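Local atomic coordinates of cupin type-2 domain-containing protein (Streptococcus pyogenes, PDB entry 1YHF), a protein that is of unknown function but folds as a small cupin, a beta-barrel type whose relatives often bind a metal ion or small ligand in the barrel. Residues V22-R32 against T43-I53. Sequence-based numbering, arbitrary orientation.
Sequences VMIEQDQMLSR and TVFSLDKGQEI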
ATOM      1  N   VAL A  22       9.801   3.347   5.425  1.00 29.50           N
ATOM      2  CA  VAL A  22       9.204   2.116   5.946  1.00 29.36           C
ATOM      3  C   VAL A  22      10.124   0.932   5.635  1.00 29.10           C
ATOM      4  O   VAL A  22      10.063   0.338   4.553  1.00 27.73           O
ATOM      5  CB  VAL A  22       7.745   1.875   5.427  1.00 29.16           C
ATOM      6  CG1 VAL A  22       7.097   0.756   6.194  1.00 31.12           C
ATOM      7  CG2 VAL A  22       6.890   3.106   5.640  1.00 30.20           C
HETATM    8  N   MSE A  23      11.003   0.628   6.591  1.00 28.93           N
HETATM    9  CA  MSE A  23      11.998  -0.418   6.423  1.00 30.48           C
HETATM   10  C   MSE A  23      11.357  -1.810   6.417  1.00 29.69           C
HETATM   11  O   MSE A  23      10.276  -2.008   6.970  1.00 29.24           O
HETATM   12  CB  MSE A  23      13.075  -0.292   7.511  1.00 31.08           C
HETATM   13  CG  MSE A  23      13.748   1.108   7.521  1.00 35.49           C
HETATM   14 SE   MSE A  23      14.876   1.355   5.934  0.74 45.40          SE
HETATM   15  CE  MSE A  23      16.414   0.403   6.628  1.00 42.88           C
ATOM     16  N   ILE A  24      11.997  -2.759   5.740  1.00 29.36           N
ATOM     17  CA  ILE A  24      11.533  -4.146   5.754  1.00 29.41           C
ATOM     18  C   ILE A  24      12.032  -4.784   7.051  1.00 29.98           C
ATOM     19  O   ILE A  24      13.227  -4.721   7.343  1.00 29.64           O
ATOM     20  CB  ILE A  24      12.054  -4.936   4.525  1.00 29.09           C
ATOM     21  CG1 ILE A  24      11.398  -4.423   3.238  1.00 28.82           C
ATOM     22  CG2 ILE A  24      11.808  -6.425   4.717  1.00 29.93           C
ATOM     23  CD1 ILE A  24      12.152  -4.739   1.955  1.00 30.33           C
ATOM     24  N   GLU A  25      11.141  -5.369   7.848  1.00 30.05           N
ATOM     25  CA  GLU A  25      11.597  -5.996   9.099  1.00 30.78           C
ATOM     26  C   GLU A  25      11.276  -7.480   9.122  1.00 30.69           C
ATOM     27  O   GLU A  25      10.179  -7.887   8.716  1.00 30.46           O
ATOM     28  CB  GLU A  25      11.002  -5.319  10.347  1.00 30.94           C
ATOM     29  CG  GLU A  25      11.166  -3.784  10.441  1.00 33.70           C
ATOM     30  CD  GLU A  25      12.603  -3.334  10.699  1.00 37.62           C
ATOM     31  OE1 GLU A  25      13.426  -4.161  11.149  1.00 39.71           O
ATOM     32  OE2 GLU A  25      12.907  -2.150  10.426  1.00 39.58           O
ATOM     33  N   GLN A  26      12.223  -8.272   9.632  1.00 31.10           N
ATOM     34  CA  GLN A  26      12.128  -9.733   9.652  1.00 31.78           C
ATOM     35  C   GLN A  26      10.781 -10.184  10.197  1.00 30.07           C
ATOM     36  O   GLN A  26      10.389  -9.786  11.303  1.00 29.83           O
ATOM     37  CB  GLN A  26      13.274 -10.373  10.473  1.00 32.12           C
ATOM     38  CG  GLN A  26      14.690 -10.178   9.888  1.00 35.35           C
ATOM     39  CD  GLN A  26      15.750 -11.089  10.542  1.00 36.39           C
ATOM     40  OE1 GLN A  26      15.490 -12.277  10.841  1.00 41.50           O
ATOM     41  NE2 GLN A  26      16.961 -10.538  10.747  1.00 40.13           N
ATOM     42  N   ASP A  27      10.083 -10.986   9.393  1.00 28.96           N
ATOM     43  CA  ASP A  27       8.791 -11.611   9.740  1.00 28.32           C
ATOM     44  C   ASP A  27       7.653 -10.658  10.164  1.00 27.33           C
ATOM     45  O   ASP A  27       6.741 -11.051  10.908  1.00 25.58           O
ATOM     46  CB  ASP A  27       9.002 -12.696  10.802  1.00 28.86           C
ATOM     47  CG  ASP A  27       9.929 -13.784  10.326  1.00 31.10           C
ATOM     48  OD1 ASP A  27       9.912 -14.077   9.112  1.00 33.41           O
ATOM     49  OD2 ASP A  27      10.684 -14.320  11.162  1.00 35.24           O
ATOM     50  N   GLN A  28       7.713  -9.423   9.666  1.00 26.45           N
ATOM     51  CA  GLN A  28       6.807  -8.367  10.094  1.00 26.04           C
ATOM     52  C   GLN A  28       6.302  -7.545   8.934  1.00 25.90           C
ATOM     53  O   GLN A  28       6.815  -7.641   7.811  1.00 24.67           O
ATOM     54  CB  GLN A  28       7.504  -7.429  11.094  1.00 26.19           C
ATOM     55  CG  GLN A  28       7.667  -8.049  12.470  1.00 26.68           C
ATOM     56  CD  GLN A  28       8.666  -7.299  13.316  1.00 28.34           C
ATOM     57  OE1 GLN A  28       8.290  -6.468  14.147  1.00 28.73           O
ATOM     58  NE2 GLN A  28       9.945  -7.577  13.106  1.00 24.61           N
HETATM   59  N   MSE A  29       5.280  -6.753   9.239  1.00 26.29           N
HETATM   60  CA  MSE A  29       4.662  -5.812   8.324  1.00 27.10           C
HETATM   61  C   MSE A  29       4.653  -4.481   9.044  1.00 25.94           C
HETATM   62  O   MSE A  29       4.327  -4.407  10.233  1.00 24.30           O
HETATM   63  CB  MSE A  29       3.237  -6.236   7.988  1.00 26.69           C
HETATM   64  CG  MSE A  29       2.551  -5.261   7.039  1.00 28.82           C
HETATM   65 SE   MSE A  29       0.816  -5.864   6.384  0.80 35.36          SE
HETATM   66  CE  MSE A  29      -0.226  -5.555   8.033  1.00 30.22           C
ATOM     67  N   LEU A  30       5.031  -3.435   8.311  1.00 25.80           N
ATOM     68  CA  LEU A  30       5.130  -2.086   8.848  1.00 26.16           C
ATOM     69  C   LEU A  30       4.349  -1.147   7.976  1.00 25.44           C
ATOM     70  O   LEU A  30       4.265  -1.322   6.756  1.00 24.47           O
ATOM     71  CB  LEU A  30       6.581  -1.587   8.862  1.00 25.78           C
ATOM     72  CG  LEU A  30       7.543  -1.881   9.989  1.00 28.38           C
ATOM     73  CD1 LEU A  30       8.078  -3.307   9.904  1.00 29.03           C
ATOM     74  CD2 LEU A  30       8.712  -0.871   9.978  1.00 28.22           C
ATOM     75  N   SER A  31       3.790  -0.126   8.612  1.00 25.49           N
ATOM     76  CA  SER A  31       3.065   0.859   7.882  1.00 25.41           C
ATOM     77  C   SER A  31       3.275   2.237   8.428  1.00 24.95           C
ATOM     78  O   SER A  31       3.477   2.432   9.635  1.00 25.15           O
ATOM     79  CB  SER A  31       1.564   0.480   7.760  1.00 26.42           C
ATOM     80  OG  SER A  31       0.865   0.585   8.984  1.00 25.02           O
ATOM     81  N   ARG A  32       3.265   3.185   7.500  1.00 24.41           N
ATOM     82  CA  ARG A  32       3.277   4.574   7.807  1.00 24.67           C
ATOM     83  C   ARG A  32       2.045   5.134   7.143  1.00 24.94           C
ATOM     84  O   ARG A  32       1.960   5.177   5.904  1.00 24.05           O
ATOM     85  CB  ARG A  32       4.542   5.210   7.243  1.00 24.93           C
ATOM     86  CG  ARG A  32       4.786   6.600   7.752  1.00 25.58           C
ATOM     87  CD  ARG A  32       6.080   7.134   7.167  1.00 25.21           C
ATOM     88  NE  ARG A  32       7.285   6.526   7.754  1.00 26.17           N
ATOM     89  CZ  ARG A  32       8.030   7.074   8.711  1.00 27.45           C
ATOM     90  NH1 ARG A  32       7.689   8.246   9.280  1.00 25.64           N
ATOM     91  NH2 ARG A  32       9.125   6.435   9.110  1.00 26.59           N
ATOM     92  N   THR A  43      -1.182   5.029   2.563  1.00 24.48           N
ATOM     93  CA  THR A  43      -0.330   4.289   3.474  1.00 24.95           C
ATOM     94  C   THR A  43       0.912   3.790   2.737  1.00 25.04           C
ATOM     95  O   THR A  43       0.810   3.310   1.614  1.00 26.00           O
ATOM     96  CB  THR A  43      -1.065   3.072   4.104  1.00 24.81           C
ATOM     97  OG1 THR A  43      -2.364   3.449   4.572  1.00 27.08           O
ATOM     98  CG2 THR A  43      -0.255   2.541   5.284  1.00 24.43           C
ATOM     99  N   VAL A  44       2.079   3.916   3.371  1.00 25.43           N
ATOM    100  CA  VAL A  44       3.279   3.225   2.885  1.00 24.54           C
ATOM    101  C   VAL A  44       3.447   1.946   3.720  1.00 24.13           C
ATOM    102  O   VAL A  44       3.348   1.986   4.929  1.00 23.18           O
ATOM    103  CB  VAL A  44       4.528   4.107   3.014  1.00 24.03           C
ATOM    104  CG1 VAL A  44       5.731   3.422   2.279  1.00 25.68           C
ATOM    105  CG2 VAL A  44       4.256   5.466   2.393  1.00 24.67           C
ATOM    106  N   PHE A  45       3.668   0.821   3.056  1.00 24.08           N
ATOM    107  CA  PHE A  45       3.778  -0.479   3.719  1.00 25.29           C
ATOM    108  C   PHE A  45       5.132  -1.108   3.440  1.00 25.27           C
ATOM    109  O   PHE A  45       5.737  -0.855   2.403  1.00 25.45           O
ATOM    110  CB  PHE A  45       2.753  -1.452   3.139  1.00 26.14           C
ATOM    111  CG  PHE A  45       1.374  -1.324   3.708  1.00 27.54           C
ATOM    112  CD1 PHE A  45       1.050  -1.940   4.921  1.00 30.10           C
ATOM    113  CD2 PHE A  45       0.381  -0.639   3.016  1.00 29.00           C
ATOM    114  CE1 PHE A  45      -0.250  -1.864   5.446  1.00 29.88           C
ATOM    115  CE2 PHE A  45      -0.914  -0.537   3.536  1.00 29.24           C
ATOM    116  CZ  PHE A  45      -1.234  -1.166   4.756  1.00 29.27           C
ATOM    117  N   SER A  46       5.593  -1.958   4.347  1.00 25.13           N
ATOM    118  CA  SER A  46       6.592  -2.949   3.989  1.00 25.15           C
ATOM    119  C   SER A  46       6.101  -4.298   4.508  1.00 25.51           C
ATOM    120  O   SER A  46       5.596  -4.375   5.606  1.00 24.56           O
ATOM    121  CB  SER A  46       7.945  -2.604   4.611  1.00 25.09           C
ATOM    122  OG  SER A  46       7.958  -2.898   5.994  1.00 25.57           O
ATOM    123  N   LEU A  47       6.274  -5.352   3.721  1.00 26.13           N
ATOM    124  CA  LEU A  47       6.016  -6.710   4.196  1.00 26.01           C
ATOM    125  C   LEU A  47       7.266  -7.518   3.964  1.00 27.08           C
ATOM    126  O   LEU A  47       7.822  -7.466   2.869  1.00 27.89           O
ATOM    127  CB  LEU A  47       4.874  -7.346   3.418  1.00 25.46           C
ATOM    128  CG  LEU A  47       3.414  -6.940   3.670  1.00 24.24           C
ATOM    129  CD1 LEU A  47       3.080  -5.493   3.252  1.00 21.62           C
ATOM    130  CD2 LEU A  47       2.481  -7.911   2.957  1.00 25.89           C
ATOM    131  N   ASP A  48       7.711  -8.277   4.963  1.00 26.88           N
ATOM    132  CA  ASP A  48       8.779  -9.247   4.732  1.00 27.92           C
ATOM    133  C   ASP A  48       8.257 -10.377   3.867  1.00 28.02           C
ATOM    134  O   ASP A  48       7.042 -10.606   3.782  1.00 27.07           O
ATOM    135  CB  ASP A  48       9.314  -9.821   6.053  1.00 28.49           C
ATOM    136  CG  ASP A  48      10.698 -10.495   5.898  1.00 30.54           C
ATOM    137  OD1 ASP A  48      11.390 -10.244   4.883  1.00 29.06           O
ATOM    138  OD2 ASP A  48      11.074 -11.295   6.792  1.00 29.64           O
ATOM    139  N   LYS A  49       9.187 -11.081   3.230  1.00 28.40           N
ATOM    140  CA  LYS A  49       8.891 -12.258   2.429  1.00 29.30           C
ATOM    141  C   LYS A  49       7.977 -13.221   3.187  1.00 28.99           C
ATOM    142  O   LYS A  49       8.222 -13.518   4.363  1.00 28.67           O
ATOM    143  CB  LYS A  49      10.203 -12.945   2.022  1.00 29.29           C
ATOM    144  CG  LYS A  49      10.030 -14.280   1.313  1.00 33.89           C
ATOM    145  CD  LYS A  49      11.273 -14.680   0.515  1.00 38.02           C
ATOM    146  CE  LYS A  49      12.396 -15.117   1.441  1.00 42.13           C
ATOM    147  NZ  LYS A  49      13.693 -15.245   0.701  1.00 46.50           N
ATOM    148  N   GLY A  50       6.915 -13.681   2.522  1.00 28.37           N
ATOM    149  CA  GLY A  50       5.974 -14.611   3.140  1.00 28.79           C
ATOM    150  C   GLY A  50       4.826 -14.001   3.928  1.00 28.91           C
ATOM    151  O   GLY A  50       3.907 -14.713   4.344  1.00 28.70           O
ATOM    152  N   GLN A  51       4.846 -12.688   4.124  1.00 29.25           N
ATOM    153  CA  GLN A  51       3.757 -12.037   4.830  1.00 29.83           C
ATOM    154  C   GLN A  51       2.566 -11.858   3.883  1.00 31.08           C
ATOM    155  O   GLN A  51       2.726 -11.923   2.665  1.00 31.07           O
ATOM    156  CB  GLN A  51       4.216 -10.705   5.458  1.00 29.41           C
ATOM    157  CG  GLN A  51       5.372 -10.861   6.465  1.00 28.19           C
ATOM    158  CD  GLN A  51       5.153 -12.006   7.440  1.00 28.78           C
ATOM    159  OE1 GLN A  51       5.989 -12.921   7.558  1.00 32.20           O
ATOM    160  NE2 GLN A  51       4.023 -11.983   8.126  1.00 25.65           N
ATOM    161  N   GLU A  52       1.374 -11.680   4.435  1.00 32.61           N
ATOM    162  CA  GLU A  52       0.207 -11.475   3.590  1.00 35.05           C
ATOM    163  C   GLU A  52      -0.855 -10.564   4.189  1.00 34.98           C
ATOM    164  O   GLU A  52      -1.031 -10.467   5.427  1.00 35.01           O
ATOM    165  CB  GLU A  52      -0.412 -12.814   3.142  1.00 35.28           C
ATOM    166  CG  GLU A  52      -1.245 -13.522   4.177  1.00 37.43           C
ATOM    167  CD  GLU A  52      -2.118 -14.623   3.574  1.00 39.51           C
ATOM    168  OE1 GLU A  52      -3.262 -14.798   4.054  1.00 45.30           O
ATOM    169  OE2 GLU A  52      -1.669 -15.313   2.622  1.00 45.02           O
ATOM    170  N   ILE A  53      -1.554  -9.891   3.280  1.00 34.71           N
ATOM    171  CA  ILE A  53      -2.752  -9.155   3.614  1.00 34.45           C
ATOM    172  C   ILE A  53      -3.899 -10.022   3.120  1.00 34.62           C
ATOM    173  O   ILE A  53      -3.997 -10.316   1.923  1.00 34.14           O
ATOM    174  CB  ILE A  53      -2.749  -7.764   2.957  1.00 34.50           C
ATOM    175  CG1 ILE A  53      -1.560  -6.954   3.490  1.00 33.93           C
ATOM    176  CG2 ILE A  53      -4.082  -7.055   3.197  1.00 34.45           C
ATOM    177  CD1 ILE A  53      -1.288  -5.679   2.753  1.00 35.48           C
TER
HETATM  178  O   HOH W   1       8.548  -5.403   6.801  1.00 26.01           O
HETATM  179  O   HOH W   2       8.866 -13.266   6.857  1.00 37.51           O
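Ser-46 and Met-23 meet through a short hydrogen bond, the serine OG giving its proton to the Met-23 carbonyl O at 2.7 Å from above the carbonyl plane. Chi1 of 75° sets that hydroxyl between the serine's own N and carbonyl carbon, and there it also accepts a proton from water 1, which in turn links Glu-25 N and Gln-28 O. This buried hydroxyl thus ties the loop 22-28 onto the strand, with Leu-30 CB and Val-22 CG1 packed against it. The Ser-46 backbone, meanwhile, pairs with Leu-30 in both directions, as Val-44 does with Arg-32, making a regular antiparallel ladder.

Met-29, a selenomethionine, works on the other face of the ladder. With CG anti to the backbone N (chi1 179°), it runs alongside Leu-47, CG lying 3.8 Å from Leu-47 CD1. Its selenium then reaches Ile-53 CG1 at 3.9 Å, bringing in the start of the next strand, and makes an oblique Met-aromatic contact with Phe-45. Further along, Thr-43 CG2 lies over one face of that ring, toward its rim, where it meets Ser-31 CB.

Asp-48 secures the turn end. Its OD2 accepts a nearly straight bond from Asp-27 N (2.8 Å, 172°), on the anti side of the carboxylate, while its own N bonds to Gln-28 O. The two type II turns, 25-28 and 48-51, are thereby held together, and water 2 sits 2.6 Å from both Asp-27 OD1 and Lys-49 O.

Strands 29-37 and 40-47 form a beta hairpin, with 29-37 at the edge of the five-stranded cupin sheet. Strand 40-47 bonds on its other side to strand 104-111, whose Met-106 and Leu-108 pack on Phe-45, and the 48-51 turn leads into strand 52-56 of the second sheet.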